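Local coordinates for putative mandelate racemase (Salmonella typhimurium, PDB 2O56), which is of unknown function but belongs to the mandelate racemase branch of the enolase superfamily, binds magnesium and probably acts as a hydro-lyase (dehydratase), at residues A[266-271]-A[289-294]; A[318-323]-A[341-346]; A[276-281]-A[306-311]; A[133-138]-A[170-175]. All coordinates share one frame; numbering follows the deposited sequence.

Interaction 1 (A[266-271]-A[289-294])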
# COMPACT_ATOMS: atom_id res chain seq x y z
N ASN A 266 -3.62 -1.68 -23.52
CA ASN A 266 -4.52 -0.51 -23.55
C ASN A 266 -5.81 -0.79 -24.31
O ASN A 266 -6.17 -0.06 -25.22
CB ASN A 266 -3.80 0.70 -24.20
CG ASN A 266 -2.56 1.13 -23.44
OD1 ASN A 266 -2.49 1.01 -22.22
ND2 ASN A 266 -1.58 1.63 -24.16
N ILE A 267 -6.48 -1.88 -23.94
CA ILE A 267 -7.85 -2.19 -24.37
C ILE A 267 -8.59 -2.48 -23.06
O ILE A 267 -8.02 -3.12 -22.20
CB ILE A 267 -7.83 -3.52 -25.15
CG1 ILE A 267 -6.88 -3.43 -26.36
CG2 ILE A 267 -9.24 -3.92 -25.61
CD1 ILE A 267 -6.57 -4.77 -26.98
N PRO A 268 -9.86 -2.04 -22.92
CA PRO A 268 -10.71 -2.47 -21.78
C PRO A 268 -10.88 -3.99 -21.65
O PRO A 268 -11.19 -4.68 -22.62
CB PRO A 268 -12.07 -1.82 -22.09
CG PRO A 268 -11.78 -0.66 -23.00
CD PRO A 268 -10.60 -1.13 -23.84
N LEU A 269 -10.68 -4.53 -20.44
CA LEU A 269 -10.80 -5.98 -20.22
C LEU A 269 -12.22 -6.40 -19.85
O LEU A 269 -12.94 -5.66 -19.18
CB LEU A 269 -9.81 -6.47 -19.14
CG LEU A 269 -8.31 -6.17 -19.30
CD1 LEU A 269 -7.50 -6.99 -18.30
CD2 LEU A 269 -7.84 -6.47 -20.70
N ALA A 270 -12.60 -7.61 -20.27
CA ALA A 270 -13.84 -8.21 -19.82
C ALA A 270 -13.60 -9.61 -19.31
O ALA A 270 -12.73 -10.33 -19.79
CB ALA A 270 -14.87 -8.22 -20.95
N ALA A 271 -14.37 -10.00 -18.29
CA ALA A 271 -14.33 -11.36 -17.80
C ALA A 271 -15.56 -11.51 -16.96
O ALA A 271 -16.19 -10.50 -16.60
CB ALA A 271 -13.08 -11.60 -16.94
N SER A 289 -9.10 -4.05 -12.54
CA SER A 289 -8.66 -4.76 -13.78
C SER A 289 -9.70 -4.86 -14.90
O SER A 289 -9.36 -4.84 -16.09
CB SER A 289 -8.13 -6.16 -13.45
OG SER A 289 -9.09 -6.92 -12.73
N LEU A 290 -10.97 -4.98 -14.52
CA LEU A 290 -12.04 -5.23 -15.50
C LEU A 290 -12.76 -3.94 -15.82
O LEU A 290 -12.96 -3.12 -14.94
CB LEU A 290 -13.04 -6.29 -14.97
CG LEU A 290 -12.46 -7.68 -14.69
CD1 LEU A 290 -13.56 -8.63 -14.29
CD2 LEU A 290 -11.74 -8.18 -15.95
N SER A 291 -13.12 -3.74 -17.09
CA SER A 291 -13.98 -2.63 -17.48
C SER A 291 -15.40 -3.12 -17.72
O SER A 291 -16.36 -2.39 -17.50
CB SER A 291 -13.46 -1.98 -18.79
OG SER A 291 -12.23 -1.31 -18.57
N VAL A 292 -15.51 -4.34 -18.23
CA VAL A 292 -16.81 -4.96 -18.56
C VAL A 292 -16.90 -6.28 -17.81
O VAL A 292 -15.96 -7.07 -17.87
CB VAL A 292 -16.95 -5.21 -20.09
CG1 VAL A 292 -18.23 -6.04 -20.43
CG2 VAL A 292 -16.96 -3.89 -20.85
N ILE A 293 -18.01 -6.52 -17.10
CA ILE A 293 -18.20 -7.79 -16.42
C ILE A 293 -19.23 -8.67 -17.13
O ILE A 293 -20.19 -8.16 -17.73
CB ILE A 293 -18.52 -7.61 -14.91
CG1 ILE A 293 -19.85 -6.88 -14.72
CG2 ILE A 293 -17.35 -6.87 -14.19
CD1 ILE A 293 -20.48 -7.16 -13.37
N GLN A 294 -19.01 -9.98 -17.10
CA GLN A 294 -19.78 -10.91 -17.91
C GLN A 294 -20.32 -12.09 -17.13
O GLN A 294 -20.09 -13.24 -17.53
CB GLN A 294 -18.95 -11.42 -19.09
CG GLN A 294 -18.26 -10.31 -19.88
CD GLN A 294 -17.31 -10.85 -20.91
OE1 GLN A 294 -16.38 -11.56 -20.59
NE2 GLN A 294 -17.56 -10.54 -22.17
O HOH W 1 -9.95 -3.04 -18.10

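Interaction 2 (A[318-323]-A[341-346])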
# COMPACT_ATOMS: atom_id res chain seq x y z
N LYS A 318 -18.41 -0.18 -13.90
CA LYS A 318 -18.40 -1.31 -14.84
C LYS A 318 -19.71 -1.37 -15.58
O LYS A 318 -20.77 -0.99 -15.06
CB LYS A 318 -18.05 -2.67 -14.22
CG LYS A 318 -16.99 -2.65 -13.12
CD LYS A 318 -15.65 -2.27 -13.66
CE LYS A 318 -14.63 -2.15 -12.55
NZ LYS A 318 -13.58 -1.15 -12.92
N THR A 319 -19.62 -1.81 -16.82
CA THR A 319 -20.82 -2.12 -17.58
C THR A 319 -20.88 -3.63 -17.79
O THR A 319 -19.92 -4.35 -17.51
CB THR A 319 -20.84 -1.39 -18.92
OG1 THR A 319 -19.64 -1.69 -19.63
CG2 THR A 319 -20.94 0.09 -18.69
N VAL A 320 -22.05 -4.11 -18.21
CA VAL A 320 -22.38 -5.52 -18.08
C VAL A 320 -22.78 -6.07 -19.44
O VAL A 320 -23.65 -5.52 -20.12
CB VAL A 320 -23.52 -5.74 -17.09
CG1 VAL A 320 -23.84 -7.22 -16.95
CG2 VAL A 320 -23.18 -5.11 -15.73
N GLN A 321 -22.13 -7.16 -19.82
CA GLN A 321 -22.60 -8.02 -20.89
C GLN A 321 -22.81 -9.40 -20.29
O GLN A 321 -21.84 -10.10 -20.04
CB GLN A 321 -21.53 -8.12 -21.99
CG GLN A 321 -21.90 -9.14 -23.08
CD GLN A 321 -20.85 -10.20 -23.31
OE1 GLN A 321 -19.77 -9.92 -23.84
NE2 GLN A 321 -21.17 -11.43 -22.95
N ILE A 322 -24.06 -9.79 -20.05
CA ILE A 322 -24.35 -11.13 -19.54
C ILE A 322 -23.72 -12.17 -20.46
O ILE A 322 -23.83 -12.08 -21.68
CB ILE A 322 -25.89 -11.37 -19.36
CG1 ILE A 322 -26.49 -10.33 -18.41
CG2 ILE A 322 -26.18 -12.76 -18.77
CD1 ILE A 322 -25.90 -10.37 -17.00
N HIS A 323 -23.02 -13.13 -19.87
CA HIS A 323 -22.54 -14.27 -20.63
C HIS A 323 -23.71 -15.20 -20.93
O HIS A 323 -24.40 -15.64 -20.01
CB HIS A 323 -21.44 -15.03 -19.90
CG HIS A 323 -21.04 -16.30 -20.60
ND1 HIS A 323 -21.59 -17.52 -20.29
CD2 HIS A 323 -20.19 -16.51 -21.63
CE1 HIS A 323 -21.08 -18.44 -21.09
NE2 HIS A 323 -20.23 -17.86 -21.91
N ILE A 341 -31.21 -3.34 -15.65
CA ILE A 341 -30.01 -2.72 -15.06
C ILE A 341 -29.61 -1.43 -15.81
O ILE A 341 -29.73 -1.36 -17.04
CB ILE A 341 -28.81 -3.70 -14.98
CG1 ILE A 341 -28.43 -4.20 -16.38
CG2 ILE A 341 -29.12 -4.89 -14.07
CD1 ILE A 341 -27.07 -4.89 -16.43
N PRO A 342 -29.15 -0.40 -15.06
CA PRO A 342 -28.64 0.82 -15.69
C PRO A 342 -27.36 0.63 -16.49
O PRO A 342 -27.15 1.34 -17.47
CB PRO A 342 -28.42 1.80 -14.52
CG PRO A 342 -28.48 0.99 -13.30
CD PRO A 342 -29.14 -0.33 -13.59
N ASN A 343 -26.51 -0.32 -16.08
CA ASN A 343 -25.16 -0.40 -16.60
C ASN A 343 -24.93 -1.52 -17.64
O ASN A 343 -23.93 -2.22 -17.61
CB ASN A 343 -24.12 -0.42 -15.49
CG ASN A 343 -24.37 -1.50 -14.46
OD1 ASN A 343 -25.52 -1.81 -14.12
ND2 ASN A 343 -23.29 -2.04 -13.92
N PHE A 344 -25.87 -1.65 -18.56
CA PHE A 344 -25.79 -2.65 -19.62
C PHE A 344 -24.93 -2.08 -20.75
O PHE A 344 -25.06 -0.90 -21.06
CB PHE A 344 -27.20 -2.94 -20.13
CG PHE A 344 -27.25 -3.70 -21.41
CD1 PHE A 344 -26.95 -5.06 -21.44
CD2 PHE A 344 -27.61 -3.07 -22.59
CE1 PHE A 344 -27.01 -5.76 -22.62
CE2 PHE A 344 -27.68 -3.77 -23.77
CZ PHE A 344 -27.38 -5.11 -23.79
N VAL A 345 -24.13 -2.92 -21.38
CA VAL A 345 -23.47 -2.60 -22.64
C VAL A 345 -23.97 -3.30 -23.90
O VAL A 345 -24.36 -2.66 -24.80
CB VAL A 345 -21.93 -2.57 -22.59
CG1 VAL A 345 -21.35 -3.81 -22.05
CG2 VAL A 345 -21.31 -2.23 -23.99
N ILE A 346 -23.89 -4.62 -23.93
CA ILE A 346 -24.22 -5.39 -25.13
C ILE A 346 -24.64 -6.82 -24.76
O ILE A 346 -24.31 -7.29 -23.67
CB ILE A 346 -23.10 -5.30 -26.22
CG1 ILE A 346 -23.64 -5.58 -27.63
CG2 ILE A 346 -21.87 -6.12 -25.85
CD1 ILE A 346 -22.64 -5.20 -28.75

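Interaction 3 (A[276-281]-A[306-311])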
# COMPACT_ATOMS: atom_id res chain seq x y z
N TYR A 276 -17.61 -16.00 -9.87
CA TYR A 276 -18.91 -16.33 -9.28
C TYR A 276 -19.21 -15.51 -8.04
O TYR A 276 -18.36 -15.37 -7.16
CB TYR A 276 -18.98 -17.83 -8.94
CG TYR A 276 -18.36 -18.71 -9.98
CD1 TYR A 276 -18.83 -18.71 -11.30
CD2 TYR A 276 -17.27 -19.52 -9.67
CE1 TYR A 276 -18.26 -19.49 -12.29
CE2 TYR A 276 -16.68 -20.31 -10.66
CZ TYR A 276 -17.19 -20.28 -11.96
OH TYR A 276 -16.64 -21.08 -12.93
N TRP A 277 -20.45 -15.01 -7.98
CA TRP A 277 -21.01 -14.30 -6.82
C TRP A 277 -20.38 -12.92 -6.61
O TRP A 277 -19.39 -12.58 -7.25
CB TRP A 277 -21.00 -15.13 -5.52
CG TRP A 277 -21.50 -16.55 -5.65
CD1 TRP A 277 -22.29 -17.08 -6.63
CD2 TRP A 277 -21.25 -17.62 -4.72
NE1 TRP A 277 -22.52 -18.41 -6.38
CE2 TRP A 277 -21.91 -18.76 -5.21
CE3 TRP A 277 -20.52 -17.71 -3.52
CZ2 TRP A 277 -21.85 -20.00 -4.55
CZ3 TRP A 277 -20.48 -18.94 -2.86
CH2 TRP A 277 -21.15 -20.06 -3.38
N ARG A 278 -20.99 -12.11 -5.75
CA ARG A 278 -20.39 -10.84 -5.36
C ARG A 278 -18.94 -11.04 -4.89
O ARG A 278 -18.06 -10.27 -5.22
CB ARG A 278 -21.19 -10.25 -4.19
CG ARG A 278 -22.51 -9.55 -4.54
CD ARG A 278 -23.36 -9.43 -3.27
NE ARG A 278 -23.94 -10.73 -2.88
CZ ARG A 278 -24.64 -10.93 -1.76
NH1 ARG A 278 -24.85 -9.94 -0.92
NH2 ARG A 278 -25.14 -12.14 -1.48
N TRP A 279 -18.71 -12.08 -4.08
CA TRP A 279 -17.38 -12.38 -3.55
C TRP A 279 -16.33 -12.60 -4.66
O TRP A 279 -15.18 -12.16 -4.55
CB TRP A 279 -17.45 -13.59 -2.62
CG TRP A 279 -18.24 -13.34 -1.36
CD1 TRP A 279 -17.74 -12.96 -0.13
CD2 TRP A 279 -19.66 -13.48 -1.19
NE1 TRP A 279 -18.77 -12.87 0.79
CE2 TRP A 279 -19.95 -13.18 0.18
CE3 TRP A 279 -20.72 -13.85 -2.04
CZ2 TRP A 279 -21.26 -13.20 0.70
CZ3 TRP A 279 -22.01 -13.87 -1.52
CH2 TRP A 279 -22.27 -13.56 -0.16
N GLY A 280 -16.73 -13.24 -5.75
CA GLY A 280 -15.79 -13.55 -6.83
C GLY A 280 -15.43 -12.31 -7.62
O GLY A 280 -14.30 -12.17 -8.11
N TYR A 281 -16.39 -11.40 -7.76
CA TYR A 281 -16.12 -10.13 -8.42
C TYR A 281 -15.35 -9.14 -7.59
O TYR A 281 -14.56 -8.35 -8.13
CB TYR A 281 -17.40 -9.51 -9.01
CG TYR A 281 -17.84 -10.29 -10.21
CD1 TYR A 281 -17.42 -9.91 -11.49
CD2 TYR A 281 -18.64 -11.43 -10.07
CE1 TYR A 281 -17.79 -10.63 -12.59
CE2 TYR A 281 -19.02 -12.17 -11.18
CZ TYR A 281 -18.59 -11.74 -12.44
OH TYR A 281 -18.95 -12.45 -13.57
N VAL A 306 -26.81 -12.31 -9.40
CA VAL A 306 -26.30 -11.52 -10.53
C VAL A 306 -26.80 -10.06 -10.52
O VAL A 306 -26.05 -9.14 -10.83
CB VAL A 306 -26.44 -12.25 -11.90
CG1 VAL A 306 -26.11 -11.33 -13.07
CG2 VAL A 306 -25.49 -13.47 -11.93
N LYS A 307 -28.06 -9.83 -10.12
CA LYS A 307 -28.52 -8.46 -9.89
C LYS A 307 -27.60 -7.73 -8.90
O LYS A 307 -27.24 -6.59 -9.12
CB LYS A 307 -29.97 -8.44 -9.39
CG LYS A 307 -30.58 -7.05 -9.22
CD LYS A 307 -30.68 -6.31 -10.56
CE LYS A 307 -31.40 -4.96 -10.42
NZ LYS A 307 -30.91 -4.14 -9.25
N LYS A 308 -27.23 -8.40 -7.82
CA LYS A 308 -26.33 -7.81 -6.81
C LYS A 308 -24.93 -7.52 -7.36
O LYS A 308 -24.35 -6.46 -7.10
CB LYS A 308 -26.29 -8.70 -5.58
CG LYS A 308 -27.67 -8.90 -4.95
CD LYS A 308 -27.56 -9.89 -3.77
CE LYS A 308 -28.89 -9.98 -3.03
NZ LYS A 308 -28.78 -11.01 -1.92
N ILE A 309 -24.40 -8.46 -8.15
CA ILE A 309 -23.17 -8.24 -8.90
C ILE A 309 -23.22 -6.98 -9.76
O ILE A 309 -22.33 -6.14 -9.68
CB ILE A 309 -22.77 -9.49 -9.74
CG1 ILE A 309 -22.42 -10.66 -8.81
CG2 ILE A 309 -21.59 -9.19 -10.71
CD1 ILE A 309 -22.25 -12.00 -9.53
N CYS A 310 -24.28 -6.82 -10.56
CA CYS A 310 -24.39 -5.67 -11.46
C CYS A 310 -24.46 -4.36 -10.70
O CYS A 310 -23.88 -3.36 -11.14
CB CYS A 310 -25.61 -5.79 -12.39
SG CYS A 310 -25.55 -7.22 -13.44
N ASP A 311 -25.17 -4.37 -9.57
CA ASP A 311 -25.34 -3.18 -8.72
C ASP A 311 -24.06 -2.74 -8.03
O ASP A 311 -23.76 -1.54 -7.94
CB ASP A 311 -26.38 -3.47 -7.62
CG ASP A 311 -27.75 -3.77 -8.18
OD1 ASP A 311 -28.01 -3.42 -9.36
OD2 ASP A 311 -28.56 -4.38 -7.44
O HOH W 2 -27.35 -10.45 0.46

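Interaction 4 (A[133-138]-A[170-175])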
# COMPACT_ATOMS: atom_id res chain seq x y z
N TYR A 133 -24.34 -8.61 -30.21
CA TYR A 133 -23.25 -8.97 -31.11
C TYR A 133 -23.32 -10.41 -31.59
O TYR A 133 -23.91 -11.27 -30.93
CB TYR A 133 -21.88 -8.63 -30.53
CG TYR A 133 -21.40 -9.43 -29.32
CD1 TYR A 133 -20.81 -10.68 -29.47
CD2 TYR A 133 -21.49 -8.89 -28.04
CE1 TYR A 133 -20.34 -11.41 -28.35
CE2 TYR A 133 -21.02 -9.61 -26.91
CZ TYR A 133 -20.44 -10.86 -27.09
OH TYR A 133 -19.97 -11.58 -26.01
N ALA A 134 -22.73 -10.66 -32.76
CA ALA A 134 -22.57 -12.00 -33.30
C ALA A 134 -21.34 -12.63 -32.68
O ALA A 134 -20.23 -12.14 -32.87
CB ALA A 134 -22.40 -11.93 -34.83
N SER A 135 -21.54 -13.70 -31.91
CA SER A 135 -20.47 -14.24 -31.04
C SER A 135 -19.77 -15.42 -31.71
O SER A 135 -20.41 -16.22 -32.39
CB SER A 135 -21.06 -14.70 -29.70
OG SER A 135 -20.03 -14.96 -28.74
N GLN A 136 -18.45 -15.51 -31.51
CA GLN A 136 -17.61 -16.64 -31.94
C GLN A 136 -17.53 -16.92 -33.45
O GLN A 136 -17.77 -18.04 -33.91
CB GLN A 136 -17.88 -17.92 -31.13
CG GLN A 136 -18.09 -17.74 -29.61
CD GLN A 136 -16.84 -17.32 -28.82
OE1 GLN A 136 -15.78 -17.04 -29.38
NE2 GLN A 136 -16.97 -17.27 -27.50
N LEU A 137 -17.16 -15.89 -34.21
CA LEU A 137 -17.06 -15.93 -35.66
C LEU A 137 -16.04 -16.90 -36.24
O LEU A 137 -16.08 -17.18 -37.43
CB LEU A 137 -16.76 -14.53 -36.21
CG LEU A 137 -17.89 -13.70 -36.81
CD1 LEU A 137 -19.17 -13.75 -36.01
CD2 LEU A 137 -17.40 -12.30 -36.94
N GLN A 138 -15.12 -17.39 -35.40
CA GLN A 138 -14.18 -18.44 -35.81
C GLN A 138 -14.90 -19.71 -36.24
O GLN A 138 -14.32 -20.57 -36.91
CB GLN A 138 -13.16 -18.75 -34.71
CG GLN A 138 -13.76 -19.36 -33.42
CD GLN A 138 -14.22 -18.30 -32.42
OE1 GLN A 138 -14.40 -17.14 -32.77
NE2 GLN A 138 -14.39 -18.71 -31.17
N ALA A 170 -21.78 -5.40 -34.23
CA ALA A 170 -20.66 -5.84 -33.43
C ALA A 170 -20.51 -7.34 -33.52
O ALA A 170 -21.50 -8.08 -33.70
CB ALA A 170 -20.82 -5.41 -31.98
N ILE A 171 -19.26 -7.78 -33.41
CA ILE A 171 -18.90 -9.18 -33.53
C ILE A 171 -17.87 -9.50 -32.44
O ILE A 171 -17.14 -8.62 -31.99
CB ILE A 171 -18.33 -9.51 -34.95
CG1 ILE A 171 -17.02 -8.77 -35.23
CG2 ILE A 171 -19.35 -9.16 -36.07
CD1 ILE A 171 -15.76 -9.59 -34.97
N LYS A 172 -17.84 -10.76 -32.03
CA LYS A 172 -16.74 -11.27 -31.23
C LYS A 172 -16.09 -12.50 -31.86
O LYS A 172 -16.76 -13.32 -32.48
CB LYS A 172 -17.22 -11.63 -29.83
CG LYS A 172 -16.13 -12.25 -28.94
CD LYS A 172 -16.66 -12.43 -27.53
CE LYS A 172 -17.25 -13.80 -27.31
NZ LYS A 172 -17.88 -13.81 -25.92
N VAL A 173 -14.78 -12.63 -31.68
CA VAL A 173 -14.03 -13.65 -32.36
C VAL A 173 -12.77 -13.99 -31.59
O VAL A 173 -12.07 -13.10 -31.09
CB VAL A 173 -13.67 -13.18 -33.80
CG1 VAL A 173 -12.81 -11.92 -33.77
CG2 VAL A 173 -13.05 -14.30 -34.59
N ASP A 174 -12.49 -15.29 -31.47
CA ASP A 174 -11.19 -15.78 -31.03
C ASP A 174 -10.38 -16.13 -32.27
O ASP A 174 -10.61 -17.17 -32.88
CB ASP A 174 -11.38 -17.02 -30.14
CG ASP A 174 -10.08 -17.55 -29.53
OD1 ASP A 174 -8.98 -17.25 -30.05
OD2 ASP A 174 -10.18 -18.29 -28.53
N THR A 175 -9.42 -15.27 -32.62
CA THR A 175 -8.62 -15.47 -33.83
C THR A 175 -7.33 -16.26 -33.59
O THR A 175 -6.59 -16.50 -34.54
CB THR A 175 -8.24 -14.15 -34.47
OG1 THR A 175 -7.44 -13.39 -33.56
CG2 THR A 175 -9.47 -13.37 -34.90

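Interaction 1 (A[266-271]-A[289-294])
Leu-269 O receives two successive backbone N-H groups, Ser-291 N at 2.8 Å and Val-292 N at 3.0 Å; the second lies in the carbonyl plane, the first is tilted 18° from it. From here toward the C-terminal ends the packing is tight. Ala-270 CB sits against Val-292 CB and lies 3.6 Å from Gln-294 CD. Beyond CG the Gln-294 chain runs extended, and its NE2 binds Glu-247, a magnesium ligand, and Gln-321. On the other face of the sheet Leu-290 CD2 touches Ala-271 CB at 3.8 Å. These are neighbouring parallel strands of the (beta/alpha) barrel, joined through helix 277-286 as a beta-alpha-beta unit, with Ala-270 opposite Val-292 and Ala-271 opposite Ile-293. Ala-271 O takes Gln-294 N at 2.9 Å, whereas Ala-271 N to Val-292 O is a weak bond. At the N-terminal side the backbones diverge and the contact is looser. A water there accepts from Leu-269 N and donates to Ser-289 O, and it is also hydrogen-bonded to Ser-291 OG. Pro-268 CB rests 3.6 Å from Ser-291 OG; both residues are partly exposed, and Thr-229 of a second subunit packs on them.

Interaction 2 (A[318-323]-A[341-346])
Asn-343 ND2 is gripped by two carbonyl oxygens: it donates to Lys-318 O at 3.0 Å, with that oxygen in the amide plane, and has a second acceptor in Cys-310 O of helix 302-314. The side chain turns back over the strand, CG sitting between the backbone N and the carbonyl carbon (chi1 53°). Val-320 CG2 packs 3.6 Å from ND2, and Ile-341 CD1 meets Val-320 CB at 3.7 Å, the two side chains crossing at about a right angle. Val-320 O accepts Val-345 N at 2.9 Å in an almost straight bond (178° at the hydrogen), although the donor stands above the carbonyl plane. The same oxygen lies 3.6 Å from Phe-344 CD1, approaching the ring obliquely. Two residues before that donor, Asn-343 O draws in Val-320 N through a weak, bent bond and also meets Thr-319 CA at 3.1 Å in a C-H...O contact. Separately, Val-345 CG1 lies against Thr-319 OG1 at 3.6 Å. Further along, Ile-346 O is buried with no hydrogen-bond partner and is faced by Gln-321 CG at 3.1 Å. The Gln-321 amide is held by its own NE2 bond to Ile-322 O and, on OE1, by Tyr-245 OH, Tyr-133 OH and Gln-294 NE2. The contact lies in the last beta-alpha-beta unit of the enolase-superfamily barrel, strand 319-320, helix 328-340 and strand 347-350.

Interaction 3 (A[276-281]-A[306-311])
Two neighbouring helices of the outer layer of the (beta/alpha) barrel, 277-286 and 302-314, pack here through Tyr-281 and Ile-309 on one side and Arg-278 and Lys-308 on the other. The short axes run nearly in the same sense, 33° apart, and come within 9.1 Å. Ile-309 is the apolar centre. Its CG2 lies over one face of the Tyr-281 ring in a CH-pi contact, 3.9 Å from the centroid and 16° off the ring normal, while CD1 reaches the same ring at CE2, 3.6 Å away. CG1 is anti to the carbonyl carbon (chi1 -66°), which directs the chain toward the backbone of the other segment, where CD1 lies 3.6 Å from Trp-277 C. Polar side chains continue the interface at the other end. Lys-308, extended beyond CG, places its CD over the centre of one face of the Arg-278 guanidinium, 3.7 Å from CZ, and its CB packs on Arg-278 CD. Its NZ comes 3.8 Å from Arg-278 NH2, a meeting of like charges that nearby acidic groups probably offset: Glu-305 takes Arg-278 NE and Glu-75 takes Lys-308 NZ in salt bridges. The contact also borders a third subunit, whose Asp-311 O accepts from Arg-278 NH1. Between the two cationic tips a single water accepts from both, from Arg-278 NH1 at 2.9 Å and from Lys-308 NZ at 2.8 Å.

Interaction 4 (A[133-138]-A[170-175])
Lys-172 crosses the Tyr-133 side chain obliquely where the first two parallel strands of the (beta/alpha) barrel, 130-135 and 170-173, run side by side, their short axes 19° apart and 4.4 Å at closest approach. CB meets the Tyr-133 ring at CE1, 3.5 Å away, in an oblique approach; CD follows the ring out to Tyr-133 OH. A bend at chi3 (93°) then brings CE against both Ser-135 OG, at 3.3 Å, and Gln-136 NE2, at 3.5 Å. At the tip, NZ donates to Tyr-133 OH at 3.1 Å and forms salt bridges with Glu-247 and Glu-348; the side chain as a whole lies close to the bound magnesium ion. The phenol oxygen also binds Gln-321, and Gln-136 NE2 bonds Glu-221, so the strand ends line the metal site from this side. The backbones are joined by Ala-134 N to Ala-170 O, Lys-172 N to Ala-134 O and Leu-137 N to Lys-172 O, the last in the carbonyl plane. On the side turned to the helices, Leu-137 CD2 presses on Ile-171 CB at 3.6 Å, and Ala-160 of helix 153-165 packs on the leucine. Past the strand, Gln-138 folds its amide back over the chain: NE2 donates to Gln-136 OE1 at 2.8 Å, while OE1 accepts Asp-174 N at 3.0 Å from above the carbonyl plane.

How the interactions relate
From the N terminus, interaction 4 closes first, around helix 153-165, and pairs strand 130-135 with 170-173. After two further barrel strands, 217-221 and 246-247, the chain enters interactions 1 and 3, which cross: 266-271, 276-281, 289-294 and 306-311 alternate in pairing, so one joins neighbouring strands and the other the helices that follow them. Ile-293 touches both Tyr-281 and Ile-309, tying barrel core to outer layer. Interaction 2 follows in series around helix 328-340; its strand lies beside 292-293, and Asn-343 reaches back to helix 302-314. Ile-346 meets Tyr-133 and Ala-170, linking the end of the barrel to its beginning. Interactions 3 and 4 remain apart, about 25 Å between centres.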